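Local coordinates for protein 433aa long hypothetical phosphoribosylglycinamide formyl transferase (Pyrococcus horikoshii, PDB 2DWC) that is probably an ATP-grasp enzyme of otherwise undescribed function and holds adenosine-5'-diphosphate in a pocket, at residues 22-27 with 87-92; 214-219 with 324-329; 246-251 with 395-400; 303-308 with 341-346; 348-353 with 411-416. All coordinates share one frame; numbering follows the deposited sequence.

Contact 1 of 5, residues 22-27 with 87-92; sequences ILLLGS and IPEIEA
Ile87 is gripped from both ends by the backbone of 22-27. Its N donates to Leu23 O over 2.8 Å, almost straight at 175°, and its O accepts from Leu25 N at 2.9 Å, the donor sitting 41° above the carbonyl plane. The pairing then passes to Glu89, whose N reaches Leu25 O at 2.7 Å. This is the exchange of bonds expected of parallel strands. Past it the strands end, and Gly26, at a positive phi of 115°, turns the chain beside Glu89. Gly26 O lies 3.2 Å from Glu89 CG and is buried there without a polar partner.

On the face carrying Leu24 and Ile87 the two side chains lie side by side, pointing the same way, with Leu24 CD2 4.0 Å from Ile87 CB. Ile87 CD1 reaches further back, to Ile22 CB at 3.9 Å.

Gly26 probably opens a glycine-rich turn of Rossmann type, consistent with the preATP-grasp domain. Helix 29-40 packs on the face of Leu24 and Ile87 through Ile34, which touches Ile22, Leu24 and Glu89, while strand 44-49 bonds to the other edge of 22-25 and leaves 85-88 outermost, within this chain, in the four-stranded parallel sheet.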
# COMPACT_ATOMS: atom_id res chain seq x y z
N ILE B 22 1.33 -7.95 15.79
CA ILE B 22 1.63 -6.64 16.37
C ILE B 22 0.37 -6.12 17.04
O ILE B 22 -0.73 -6.47 16.62
CB ILE B 22 2.07 -5.61 15.31
CG1 ILE B 22 0.97 -5.41 14.23
CG2 ILE B 22 3.42 -6.09 14.69
CD1 ILE B 22 1.37 -4.30 13.21
N LEU B 23 0.55 -5.30 18.08
CA LEU B 23 -0.57 -4.73 18.82
C LEU B 23 -0.40 -3.21 18.68
O LEU B 23 0.56 -2.63 19.21
CB LEU B 23 -0.49 -5.15 20.32
CG LEU B 23 -1.65 -4.60 21.14
CD1 LEU B 23 -2.99 -5.21 20.69
CD2 LEU B 23 -1.38 -4.93 22.62
N LEU B 24 -1.32 -2.60 17.93
CA LEU B 24 -1.29 -1.14 17.73
C LEU B 24 -2.06 -0.44 18.85
O LEU B 24 -3.24 -0.70 19.02
CB LEU B 24 -1.96 -0.79 16.38
CG LEU B 24 -1.21 -1.40 15.18
CD1 LEU B 24 -2.02 -1.10 13.92
CD2 LEU B 24 0.17 -0.73 15.01
N LEU B 25 -1.39 0.39 19.66
CA LEU B 25 -2.11 1.15 20.71
C LEU B 25 -2.34 2.52 20.10
O LEU B 25 -1.46 3.42 20.15
CB LEU B 25 -1.29 1.20 22.00
CG LEU B 25 -1.02 -0.21 22.57
CD1 LEU B 25 -0.31 -0.03 23.97
CD2 LEU B 25 -2.31 -1.08 22.76
N GLY B 26 -3.55 2.72 19.53
CA GLY B 26 -3.81 3.94 18.77
C GLY B 26 -4.02 3.45 17.36
O GLY B 26 -3.11 2.83 16.76
N SER B 27 -5.21 3.70 16.80
CA SER B 27 -5.54 3.15 15.49
C SER B 27 -5.89 4.22 14.47
O SER B 27 -6.79 4.03 13.65
CB SER B 27 -6.72 2.17 15.65
OG SER B 27 -6.34 1.10 16.54
N ILE B 87 3.05 -1.44 19.82
CA ILE B 87 3.34 -0.22 19.07
C ILE B 87 2.45 0.94 19.44
O ILE B 87 1.31 1.05 18.96
CB ILE B 87 3.19 -0.54 17.55
CG1 ILE B 87 4.05 -1.75 17.18
CG2 ILE B 87 3.59 0.67 16.72
CD1 ILE B 87 3.99 -2.21 15.68
N PRO B 88 2.93 1.80 20.34
CA PRO B 88 2.13 2.97 20.76
C PRO B 88 2.10 3.95 19.60
O PRO B 88 3.15 4.28 19.06
CB PRO B 88 2.91 3.53 21.96
CG PRO B 88 3.96 2.55 22.29
CD PRO B 88 4.23 1.73 21.03
N GLU B 89 0.91 4.42 19.22
CA GLU B 89 0.80 5.35 18.11
C GLU B 89 0.50 6.76 18.60
O GLU B 89 0.61 7.74 17.85
CB GLU B 89 -0.29 4.85 17.18
CG GLU B 89 0.03 3.45 16.66
CD GLU B 89 1.06 3.51 15.55
OE1 GLU B 89 2.22 4.00 15.77
OE2 GLU B 89 0.71 3.07 14.45
N ILE B 90 0.17 6.87 19.87
CA ILE B 90 -0.10 8.15 20.49
C ILE B 90 0.59 8.27 21.83
O ILE B 90 1.12 7.29 22.35
CB ILE B 90 -1.60 8.35 20.69
CG1 ILE B 90 -2.19 7.20 21.50
CG2 ILE B 90 -2.24 8.40 19.33
CD1 ILE B 90 -3.60 7.48 22.00
N GLU B 91 0.63 9.48 22.37
CA GLU B 91 1.25 9.73 23.66
C GLU B 91 0.28 9.43 24.81
O GLU B 91 0.72 9.04 25.89
CB GLU B 91 1.70 11.20 23.75
CG GLU B 91 2.36 11.54 25.05
CD GLU B 91 2.08 12.97 25.48
OE1 GLU B 91 2.30 13.89 24.63
OE2 GLU B 91 1.64 13.17 26.65
N ALA B 92 -1.03 9.60 24.56
CA ALA B 92 -2.06 9.39 25.59
C ALA B 92 -2.37 7.92 25.88
O ALA B 92 -3.47 7.42 25.66
CB ALA B 92 -3.33 10.12 25.22

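Contact 2 of 5, residues 214-219 with 324-329; sequences LAVRHF and LPIPGE
Ile326 reaches across to His218 and Val216, and its side chain can be followed atom by atom. CB sits over the middle of the imidazole, 3.9 Å from the ring centroid and only 13° off the normal, a CH-pi contact; the nearest ring atom to it is CE1. A chi1 of -66° puts CG1 anti to the carbonyl carbon, and an extended chi2 of 169° carries CD1 toward His218 CG. CD1, at the tip, lies 3.8 Å from His218 CG and touches His218 CB and CD2 as well. The same methyl then meets Val216 CG2, also at 3.8 Å, the two side chains reaching toward each other tip to tip. One isoleucine thus spans the ring face and ends on the valine.

The imidazole is held from its polar side too. His218 ND1 donates to Phe219 O at 2.9 Å, from well above that carbonyl's plane, and NE2 is hydrogen-bonded to Thr228 OG1 on the next strand, so its rotation is fixed at both nitrogens. Between the backbones, water does the joining: water 1 accepts from Phe219 N and donates to Leu324 O at 2.8 Å, while water 2 accepts from Ile326 N and donates to Phe219 O.

Leu324, Pro325 and Pro327 of the loop pack on the second subunit. Helix 313-322 sends Ala320 onto Val216 and Leu316 onto Ile326, and the strand 209-219 lies between 225-238 and 274-283 in the large mixed sheet.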
# COMPACT_ATOMS: atom_id res chain seq x y z
N LEU B 214 13.46 11.30 9.87
CA LEU B 214 12.87 10.00 10.22
C LEU B 214 13.89 8.92 10.44
O LEU B 214 13.88 7.89 9.76
CB LEU B 214 11.88 9.61 9.10
CG LEU B 214 10.71 10.60 8.98
CD1 LEU B 214 9.99 10.37 7.62
CD2 LEU B 214 9.74 10.42 10.19
N ALA B 215 14.80 9.15 11.39
CA ALA B 215 15.86 8.16 11.69
C ALA B 215 15.26 6.83 12.16
O ALA B 215 14.33 6.80 12.97
CB ALA B 215 16.78 8.71 12.78
N VAL B 216 15.74 5.72 11.62
CA VAL B 216 15.23 4.42 12.06
C VAL B 216 16.33 3.53 12.59
O VAL B 216 17.35 3.31 11.93
CB VAL B 216 14.43 3.70 10.89
CG1 VAL B 216 15.29 3.50 9.63
CG2 VAL B 216 13.92 2.32 11.35
N ARG B 217 16.12 3.03 13.83
CA ARG B 217 17.06 2.11 14.48
C ARG B 217 16.59 0.70 14.15
O ARG B 217 15.45 0.36 14.37
CB ARG B 217 17.04 2.32 15.99
CG ARG B 217 17.87 3.59 16.41
CD ARG B 217 17.78 3.93 17.90
NE ARG B 217 18.16 2.75 18.68
CZ ARG B 217 19.41 2.47 19.04
NH1 ARG B 217 20.41 3.28 18.70
NH2 ARG B 217 19.64 1.39 19.76
N HIS B 218 17.49 -0.15 13.67
CA HIS B 218 17.07 -1.50 13.28
C HIS B 218 18.32 -2.38 13.23
O HIS B 218 19.43 -1.87 13.32
CB HIS B 218 16.44 -1.43 11.86
CG HIS B 218 17.41 -0.94 10.82
ND1 HIS B 218 18.17 -1.79 10.04
CD2 HIS B 218 17.73 0.32 10.42
CE1 HIS B 218 18.90 -1.07 9.19
NE2 HIS B 218 18.65 0.21 9.40
N PHE B 219 18.11 -3.69 13.11
CA PHE B 219 19.23 -4.63 13.02
C PHE B 219 19.81 -4.63 11.62
O PHE B 219 19.09 -4.49 10.62
CB PHE B 219 18.77 -6.07 13.29
CG PHE B 219 18.48 -6.35 14.75
CD1 PHE B 219 19.48 -6.24 15.72
CD2 PHE B 219 17.17 -6.66 15.16
CE1 PHE B 219 19.20 -6.41 17.08
CE2 PHE B 219 16.88 -6.83 16.52
CZ PHE B 219 17.91 -6.71 17.49
N LEU B 324 13.50 -7.17 11.49
CA LEU B 324 13.91 -7.44 10.10
C LEU B 324 14.93 -6.37 9.67
O LEU B 324 15.00 -5.27 10.22
CB LEU B 324 12.68 -7.39 9.17
CG LEU B 324 11.68 -8.51 9.49
CD1 LEU B 324 10.33 -8.23 8.75
CD2 LEU B 324 12.21 -9.87 9.08
N PRO B 325 15.70 -6.68 8.63
CA PRO B 325 16.69 -5.73 8.13
C PRO B 325 16.03 -4.66 7.23
O PRO B 325 14.88 -4.81 6.76
CB PRO B 325 17.67 -6.61 7.35
CG PRO B 325 16.84 -7.73 6.88
CD PRO B 325 15.88 -8.02 8.02
N ILE B 326 16.77 -3.59 7.02
CA ILE B 326 16.34 -2.51 6.13
C ILE B 326 17.58 -2.13 5.30
O ILE B 326 18.61 -1.70 5.87
CB ILE B 326 15.90 -1.26 6.90
CG1 ILE B 326 14.63 -1.59 7.73
CG2 ILE B 326 15.71 -0.09 5.90
CD1 ILE B 326 14.23 -0.46 8.77
N PRO B 327 17.52 -2.31 3.98
CA PRO B 327 18.67 -1.95 3.13
C PRO B 327 18.98 -0.46 3.18
O PRO B 327 18.08 0.40 3.24
CB PRO B 327 18.22 -2.35 1.72
CG PRO B 327 17.14 -3.35 1.96
CD PRO B 327 16.42 -2.87 3.18
N GLY B 328 20.27 -0.12 3.13
CA GLY B 328 20.63 1.29 3.14
C GLY B 328 21.84 1.55 2.24
O GLY B 328 22.38 0.62 1.63
N GLU B 329 22.26 2.80 2.15
CA GLU B 329 23.42 3.14 1.33
C GLU B 329 24.41 3.97 2.17
O GLU B 329 24.07 5.02 2.66
CB GLU B 329 22.96 3.96 0.12
CG GLU B 329 24.01 4.20 -0.93
CD GLU B 329 23.56 5.20 -1.98
OE1 GLU B 329 24.28 5.34 -3.01
OE2 GLU B 329 22.51 5.86 -1.78
O HOH W 1 15.28 -4.60 12.89
O HOH W 2 19.43 -3.94 7.85

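Contact 3 of 5, residues 246-251 with 395-400; sequences WQPAEI and KDVEVA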
# COMPACT_ATOMS: atom_id res chain seq x y z
N TRP B 246 6.90 17.64 2.86
CA TRP B 246 7.44 17.29 1.56
C TRP B 246 8.81 16.71 1.76
O TRP B 246 9.44 16.93 2.80
CB TRP B 246 7.52 18.55 0.63
CG TRP B 246 8.28 19.73 1.26
CD1 TRP B 246 9.64 20.00 1.20
CD2 TRP B 246 7.70 20.73 2.09
NE1 TRP B 246 9.92 21.13 1.98
CE2 TRP B 246 8.74 21.59 2.53
CE3 TRP B 246 6.39 21.00 2.52
CZ2 TRP B 246 8.51 22.69 3.37
CZ3 TRP B 246 6.15 22.10 3.35
CH2 TRP B 246 7.22 22.93 3.77
N GLN B 247 9.28 15.99 0.75
CA GLN B 247 10.63 15.40 0.84
C GLN B 247 11.23 15.52 -0.55
O GLN B 247 10.57 15.24 -1.53
CB GLN B 247 10.56 13.91 1.22
CG GLN B 247 11.92 13.31 1.65
CD GLN B 247 11.82 11.81 1.94
OE1 GLN B 247 11.22 11.06 1.14
NE2 GLN B 247 12.44 11.35 3.04
N PRO B 248 12.50 15.94 -0.66
CA PRO B 248 13.41 16.32 0.43
C PRO B 248 13.28 17.79 0.78
O PRO B 248 12.83 18.61 -0.04
CB PRO B 248 14.79 16.00 -0.15
CG PRO B 248 14.64 16.46 -1.64
CD PRO B 248 13.16 16.05 -1.99
N ALA B 249 13.63 18.13 2.00
CA ALA B 249 13.61 19.53 2.43
C ALA B 249 14.69 20.27 1.60
O ALA B 249 15.75 19.72 1.34
CB ALA B 249 13.93 19.62 3.91
N GLU B 250 14.41 21.50 1.20
CA GLU B 250 15.37 22.24 0.39
C GLU B 250 16.33 23.00 1.30
O GLU B 250 16.17 24.20 1.53
CB GLU B 250 14.62 23.18 -0.54
CG GLU B 250 13.80 22.40 -1.59
CD GLU B 250 13.13 23.32 -2.62
OE1 GLU B 250 12.14 24.02 -2.26
OE2 GLU B 250 13.59 23.34 -3.79
N ILE B 251 17.28 22.26 1.85
CA ILE B 251 18.29 22.80 2.76
C ILE B 251 19.68 22.47 2.22
O ILE B 251 19.84 21.60 1.37
CB ILE B 251 18.13 22.21 4.20
CG1 ILE B 251 18.39 20.69 4.19
CG2 ILE B 251 16.74 22.58 4.75
CD1 ILE B 251 18.36 20.04 5.60
N LYS B 395 9.49 15.46 -10.14
CA LYS B 395 10.94 15.60 -10.09
C LYS B 395 11.30 16.86 -9.34
O LYS B 395 12.41 16.98 -8.79
CB LYS B 395 11.48 15.67 -11.52
CG LYS B 395 11.49 14.32 -12.19
CD LYS B 395 12.02 14.38 -13.62
CE LYS B 395 12.14 12.97 -14.22
NZ LYS B 395 10.84 12.23 -14.19
N ASP B 396 10.39 17.83 -9.32
CA ASP B 396 10.61 19.10 -8.63
C ASP B 396 9.72 19.12 -7.40
O ASP B 396 8.48 19.17 -7.53
CB ASP B 396 10.24 20.26 -9.58
CG ASP B 396 10.52 21.65 -9.01
OD1 ASP B 396 10.64 22.59 -9.82
OD2 ASP B 396 10.60 21.85 -7.79
N VAL B 397 10.35 19.10 -6.23
CA VAL B 397 9.60 19.11 -4.96
C VAL B 397 8.64 20.29 -4.81
O VAL B 397 7.56 20.15 -4.22
CB VAL B 397 10.58 19.00 -3.75
CG1 VAL B 397 11.37 20.28 -3.57
CG2 VAL B 397 9.82 18.64 -2.45
N GLU B 398 8.96 21.46 -5.38
CA GLU B 398 8.06 22.60 -5.25
C GLU B 398 6.80 22.40 -6.09
O GLU B 398 5.73 22.89 -5.72
CB GLU B 398 8.78 23.92 -5.63
CG GLU B 398 10.00 24.19 -4.72
CD GLU B 398 10.66 25.54 -4.95
OE1 GLU B 398 10.52 26.11 -6.06
OE2 GLU B 398 11.34 26.04 -4.03
N VAL B 399 6.93 21.69 -7.21
CA VAL B 399 5.79 21.39 -8.05
C VAL B 399 4.90 20.40 -7.26
O VAL B 399 3.68 20.55 -7.20
CB VAL B 399 6.23 20.74 -9.38
CG1 VAL B 399 5.00 20.27 -10.14
CG2 VAL B 399 7.01 21.78 -10.24
N ALA B 400 5.52 19.41 -6.63
CA ALA B 400 4.71 18.46 -5.83
C ALA B 400 4.01 19.16 -4.66
O ALA B 400 2.83 18.86 -4.40
CB ALA B 400 5.60 17.32 -5.32
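Val397 points its two methyls into different neighbours, and the contact is arranged round that fork. CG2, anti to the backbone N of Val397, comes in obliquely at the root of Trp246, 3.8 Å from its CB and 3.9 Å from CD1. The same methyl lies 3.6 Å from Gln247 O and brushes the ring of Pro248, which follows a cis peptide bond. CG1, the other branch, lies on Glu250, whose extended side chain slides past the valine in the opposite direction; Val397 CG1 is 3.6 Å from Glu250 CD.

Beyond the valine, Glu250 meets Glu398 at about a right angle, the carboxylate planes 86° apart. Glu250 OE1 and Glu398 OE2 are just 2.8 Å from each other, close enough to suggest that one acid carries a proton. Asp396 adds a third carboxylate nearby, its OD2 being 5.2 Å from Glu250 OE2, which may add to the tendency toward protonation; the start of the helix would probably offset some of this negative charge.

Trp246 has its own charged partner outside the pair, a cation-pi contact with Lys401 one turn further along the helix. Ala344 of strand 343-349 touches both Trp246 and Ala400.

The arrangement is that of a helix start laid against the end of a strand. Asp396 is the N-cap, with OD2 accepting from Glu398 N at 2.9 Å; strand 241-247 runs out through the cis-proline into an inverse gamma turn centred on Glu250, joining the ATP-grasp and PurT C-terminal parts of the chain.

Contact 4 of 5, residues 303-308 with 341-346; sequences TLASHP and IPAATH
Ser306 and Ala305 lie against Ile341 and Ala343, where the single-turn helix 303-306 meets the approach to strand 343-349 and links the ATP-grasp part of the fold to the PurT C-terminal part.

The polar contacts are made by backbone. Ile341 N donates to Ser306 O over 3.4 Å, a weak bond though fairly straight at 163°. In return Ile341 O stands 3.1 Å from Ser306 CA, a CA-H...O contact with 127° at the hydrogen, and lies equally near Ser306 CB. Each backbone thus offers a carbonyl to the other segment. The turn itself is closed by His307 N, which donates to Thr303 O at 3.2 Å.

The apolar contacts are between small groups. Ala343 CB touches Ala305 CB and Ser306 CB, each at 3.8 Å, so short side chains let helix and strand come close. Ser306 OG takes no part in this: with chi1 at 58° it stands between the backbone N and the carbonyl carbon, and it is hydrogen-bonded to Gln247 OE1 on the neighbouring strand 241-247 and to Val302 O.

Around the contact, Leu391 and Trp393 of strand 386-393 pack on Ala305. The second subunit comes up to the same region, its Pro309 on Ala305 and its Leu340 on Ile341, so the joint lies close to the dimer interface.

Ala305 O is buried with no polar partner in the model; Ile341 CG2 lies 3.6 Å from it.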
# COMPACT_ATOMS: atom_id res chain seq x y z
N THR B 303 6.28 10.00 2.81
CA THR B 303 7.02 8.81 2.38
C THR B 303 6.16 7.70 1.75
O THR B 303 6.68 6.76 1.15
CB THR B 303 7.90 8.23 3.50
OG1 THR B 303 7.07 7.77 4.57
CG2 THR B 303 8.89 9.32 4.00
N LEU B 304 4.83 7.86 1.85
CA LEU B 304 3.92 6.94 1.17
C LEU B 304 4.15 7.13 -0.34
O LEU B 304 3.85 6.25 -1.14
CB LEU B 304 2.47 7.34 1.50
CG LEU B 304 2.12 7.02 2.95
CD1 LEU B 304 0.70 7.56 3.25
CD2 LEU B 304 2.16 5.48 3.18
N ALA B 305 4.66 8.30 -0.73
CA ALA B 305 4.91 8.49 -2.16
C ALA B 305 6.39 8.70 -2.52
O ALA B 305 6.82 8.32 -3.60
CB ALA B 305 4.07 9.68 -2.71
N SER B 306 7.14 9.33 -1.62
CA SER B 306 8.56 9.62 -1.91
C SER B 306 9.49 8.46 -1.66
O SER B 306 10.60 8.44 -2.17
CB SER B 306 9.01 10.84 -1.12
OG SER B 306 8.82 10.59 0.26
N HIS B 307 9.08 7.48 -0.84
CA HIS B 307 9.90 6.29 -0.68
C HIS B 307 9.35 5.19 -1.57
O HIS B 307 8.17 5.23 -1.95
CB HIS B 307 9.89 5.80 0.77
CG HIS B 307 10.81 6.57 1.67
ND1 HIS B 307 11.06 6.18 2.97
CD2 HIS B 307 11.48 7.74 1.48
CE1 HIS B 307 11.85 7.08 3.54
NE2 HIS B 307 12.12 8.03 2.66
N PRO B 308 10.17 4.17 -1.89
CA PRO B 308 9.71 3.06 -2.74
C PRO B 308 8.69 2.16 -2.02
O PRO B 308 8.52 2.25 -0.82
CB PRO B 308 11.01 2.36 -3.13
CG PRO B 308 12.00 2.71 -2.07
CD PRO B 308 11.61 4.08 -1.55
N ILE B 341 11.44 9.44 -5.29
CA ILE B 341 11.04 10.63 -6.07
C ILE B 341 10.56 11.70 -5.10
O ILE B 341 10.01 11.38 -4.05
CB ILE B 341 9.91 10.25 -7.08
CG1 ILE B 341 9.54 11.45 -7.98
CG2 ILE B 341 8.64 9.80 -6.32
CD1 ILE B 341 8.50 11.09 -9.09
N PRO B 342 10.83 12.98 -5.39
CA PRO B 342 10.36 14.02 -4.48
C PRO B 342 8.83 13.97 -4.41
O PRO B 342 8.18 13.63 -5.41
CB PRO B 342 10.83 15.33 -5.15
CG PRO B 342 12.13 14.91 -5.82
CD PRO B 342 11.71 13.56 -6.44
N ALA B 343 8.28 14.32 -3.25
CA ALA B 343 6.81 14.28 -3.11
C ALA B 343 6.36 15.19 -2.00
O ALA B 343 7.17 15.76 -1.28
CB ALA B 343 6.32 12.80 -2.85
N ALA B 344 5.06 15.35 -1.88
CA ALA B 344 4.51 16.22 -0.85
C ALA B 344 3.12 15.76 -0.48
O ALA B 344 2.48 15.02 -1.24
CB ALA B 344 4.41 17.67 -1.40
N THR B 345 2.65 16.23 0.66
CA THR B 345 1.29 15.94 1.12
C THR B 345 0.63 17.24 1.54
O THR B 345 1.30 18.25 1.79
CB THR B 345 1.25 15.05 2.38
OG1 THR B 345 1.73 15.81 3.51
CG2 THR B 345 2.06 13.79 2.20
N HIS B 346 -0.70 17.25 1.55
CA HIS B 346 -1.45 18.36 2.09
C HIS B 346 -2.66 17.72 2.79
O HIS B 346 -3.31 16.83 2.23
CB HIS B 346 -1.90 19.34 1.01
CG HIS B 346 -2.39 20.63 1.57
ND1 HIS B 346 -3.59 20.74 2.25
CD2 HIS B 346 -1.80 21.86 1.65
CE1 HIS B 346 -3.71 21.97 2.74
NE2 HIS B 346 -2.64 22.66 2.39

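Contact 5 of 5, residues 348-353 with 411-416; sequences IKAKVS and IELRTR. With SO4 (sulfate ion), chain G.
Ile348 and Leu413 lead the apolar packing. Ile348 divides its branches between two partners: CG2 meets Leu413 CD2 at 3.8 Å, while CD1 meets Ile411 CD1, also at 3.8 Å, those two isoleucines crossing at about a right angle. The other methyl of the leucine, CD1, lies 3.5 Å from Lys349 O and also touches Ala350 CA. Leu413 chi1 is -19°, away from a staggered value. Further along, Val352 CG2 passes Thr415 CG2 at 4.1 Å.

The two segments run in nearly the same direction, 19° apart, but belong to different sheets and meet through side chains. Strand 343-349 is part of the large mixed sheet, bonded here to 386-393; strand 412-414 is the middle of a small antiparallel sheet with 358-360 and 421-422. Phe359 of that small sheet touches both Ile411 and Leu413, and Leu387 of the large one touches Ala350 and Leu413.

Direct hydrogen bonding between the segments falls to Thr415, whose OG1 donates to Ser353 O at 2.7 Å, the donor tilted 34° from the carbonyl plane.

Charge lies on the other side of 412-414. Arg414 NH1 donates to Thr415 O in the guanidinium plane, and its NE and NH2 both grip sulfate O3, NH2 at 2.9 Å. Trp420 NE1 is a further donor to the sulfate, which probably came from the crystallisation liquor.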
# COMPACT_ATOMS: atom_id res chain seq x y z
N ILE B 348 -6.38 17.05 4.51
CA ILE B 348 -7.79 17.26 4.15
C ILE B 348 -8.43 17.25 5.54
O ILE B 348 -8.54 16.19 6.19
CB ILE B 348 -8.33 16.12 3.28
CG1 ILE B 348 -7.58 16.11 1.91
CG2 ILE B 348 -9.81 16.33 3.05
CD1 ILE B 348 -7.89 14.86 1.07
N LYS B 349 -8.81 18.44 6.01
CA LYS B 349 -9.36 18.56 7.37
C LYS B 349 -10.81 18.95 7.39
O LYS B 349 -11.26 19.71 6.54
CB LYS B 349 -8.58 19.60 8.19
CG LYS B 349 -7.08 19.40 8.21
CD LYS B 349 -6.47 20.04 9.45
CE LYS B 349 -7.03 21.44 9.69
NZ LYS B 349 -6.66 21.92 11.06
N ALA B 350 -11.55 18.44 8.38
CA ALA B 350 -12.97 18.75 8.45
C ALA B 350 -13.17 20.14 9.03
O ALA B 350 -12.46 20.53 9.96
CB ALA B 350 -13.71 17.73 9.35
N LYS B 351 -14.14 20.85 8.47
CA LYS B 351 -14.49 22.19 8.92
C LYS B 351 -15.83 22.09 9.63
O LYS B 351 -16.37 23.09 10.10
CB LYS B 351 -14.60 23.14 7.73
CG LYS B 351 -13.28 23.58 7.16
CD LYS B 351 -12.50 24.37 8.20
CE LYS B 351 -11.42 25.23 7.53
NZ LYS B 351 -10.71 26.13 8.49
N VAL B 352 -16.37 20.87 9.70
CA VAL B 352 -17.63 20.64 10.38
C VAL B 352 -17.56 19.33 11.15
O VAL B 352 -16.60 18.58 11.04
CB VAL B 352 -18.80 20.60 9.39
CG1 VAL B 352 -18.87 21.92 8.64
CG2 VAL B 352 -18.65 19.43 8.44
N SER B 353 -18.57 19.06 11.96
CA SER B 353 -18.58 17.83 12.73
C SER B 353 -19.77 16.99 12.27
O SER B 353 -20.63 17.46 11.49
CB SER B 353 -18.73 18.16 14.22
OG SER B 353 -20.04 18.63 14.49
N ILE B 411 -11.23 19.35 -2.80
CA ILE B 411 -12.17 18.47 -2.11
C ILE B 411 -13.04 19.19 -1.08
O ILE B 411 -12.54 19.99 -0.28
CB ILE B 411 -11.38 17.30 -1.48
CG1 ILE B 411 -10.80 16.44 -2.62
CG2 ILE B 411 -12.32 16.45 -0.57
CD1 ILE B 411 -9.72 15.54 -2.17
N GLU B 412 -14.35 18.96 -1.15
CA GLU B 412 -15.28 19.55 -0.17
C GLU B 412 -15.82 18.40 0.65
O GLU B 412 -15.94 17.27 0.15
CB GLU B 412 -16.46 20.25 -0.86
CG GLU B 412 -16.00 21.46 -1.68
CD GLU B 412 -17.16 22.31 -2.11
OE1 GLU B 412 -18.27 21.77 -2.24
OE2 GLU B 412 -16.95 23.53 -2.31
N LEU B 413 -16.16 18.68 1.90
CA LEU B 413 -16.67 17.64 2.80
C LEU B 413 -17.94 18.00 3.51
O LEU B 413 -18.22 19.19 3.75
CB LEU B 413 -15.63 17.33 3.90
CG LEU B 413 -14.16 17.72 3.74
CD1 LEU B 413 -13.38 17.41 5.01
CD2 LEU B 413 -13.57 16.96 2.57
N ARG B 414 -18.74 16.99 3.86
CA ARG B 414 -19.91 17.26 4.67
C ARG B 414 -20.15 16.03 5.51
O ARG B 414 -19.48 15.01 5.33
CB ARG B 414 -21.16 17.56 3.83
CG ARG B 414 -21.87 16.35 3.18
CD ARG B 414 -23.31 16.82 2.82
NE ARG B 414 -24.12 15.86 2.06
CZ ARG B 414 -24.80 14.85 2.59
NH1 ARG B 414 -24.77 14.63 3.90
NH2 ARG B 414 -25.56 14.08 1.80
N THR B 415 -21.06 16.14 6.48
CA THR B 415 -21.39 14.96 7.29
C THR B 415 -22.87 14.74 7.14
O THR B 415 -23.55 15.46 6.41
CB THR B 415 -21.00 15.15 8.75
OG1 THR B 415 -21.71 16.27 9.28
CG2 THR B 415 -19.50 15.43 8.86
N ARG B 416 -23.40 13.76 7.86
CA ARG B 416 -24.78 13.38 7.76
C ARG B 416 -25.71 14.53 8.08
O ARG B 416 -26.78 14.67 7.48
CB ARG B 416 -24.99 12.20 8.74
CG ARG B 416 -26.28 11.62 8.84
CD ARG B 416 -26.16 10.28 9.58
NE ARG B 416 -26.88 9.38 8.70
CZ ARG B 416 -28.16 9.55 8.37
NH1 ARG B 416 -28.86 10.58 8.88
NH2 ARG B 416 -28.70 8.77 7.45
S SO4 G . -25.87 15.93 -1.59
O1 SO4 G . -27.06 16.24 -0.72
O2 SO4 G . -25.26 17.21 -2.08
O3 SO4 G . -24.86 15.16 -0.79
O4 SO4 G . -26.32 15.10 -2.75

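Contact 1 stands apart, in the parallel sheet of the preATP-grasp domain, and it alone of the five joins paired strands, by regular backbone bonds. Contacts 2 to 5 all reach the large mixed sheet. Contacts 3 and 4, with centres about 9 Å apart, use neighbouring strands, 241-247 and 343-349, and touch through Gln247 and Ser306; contacts 4 and 5 draw on two ends of strand 343-349. Contacts 1, 2, 4 and 5 are largely buried, contact 3 only partly, with two glutamates at its more exposed side. Water joins the backbones in contact 2, small side chains set the spacing in contact 4, and apolar side chains join two sheets in contact 5. Contacts 2 and 4 pack on the second subunit; contact 5 reaches it through Arg416.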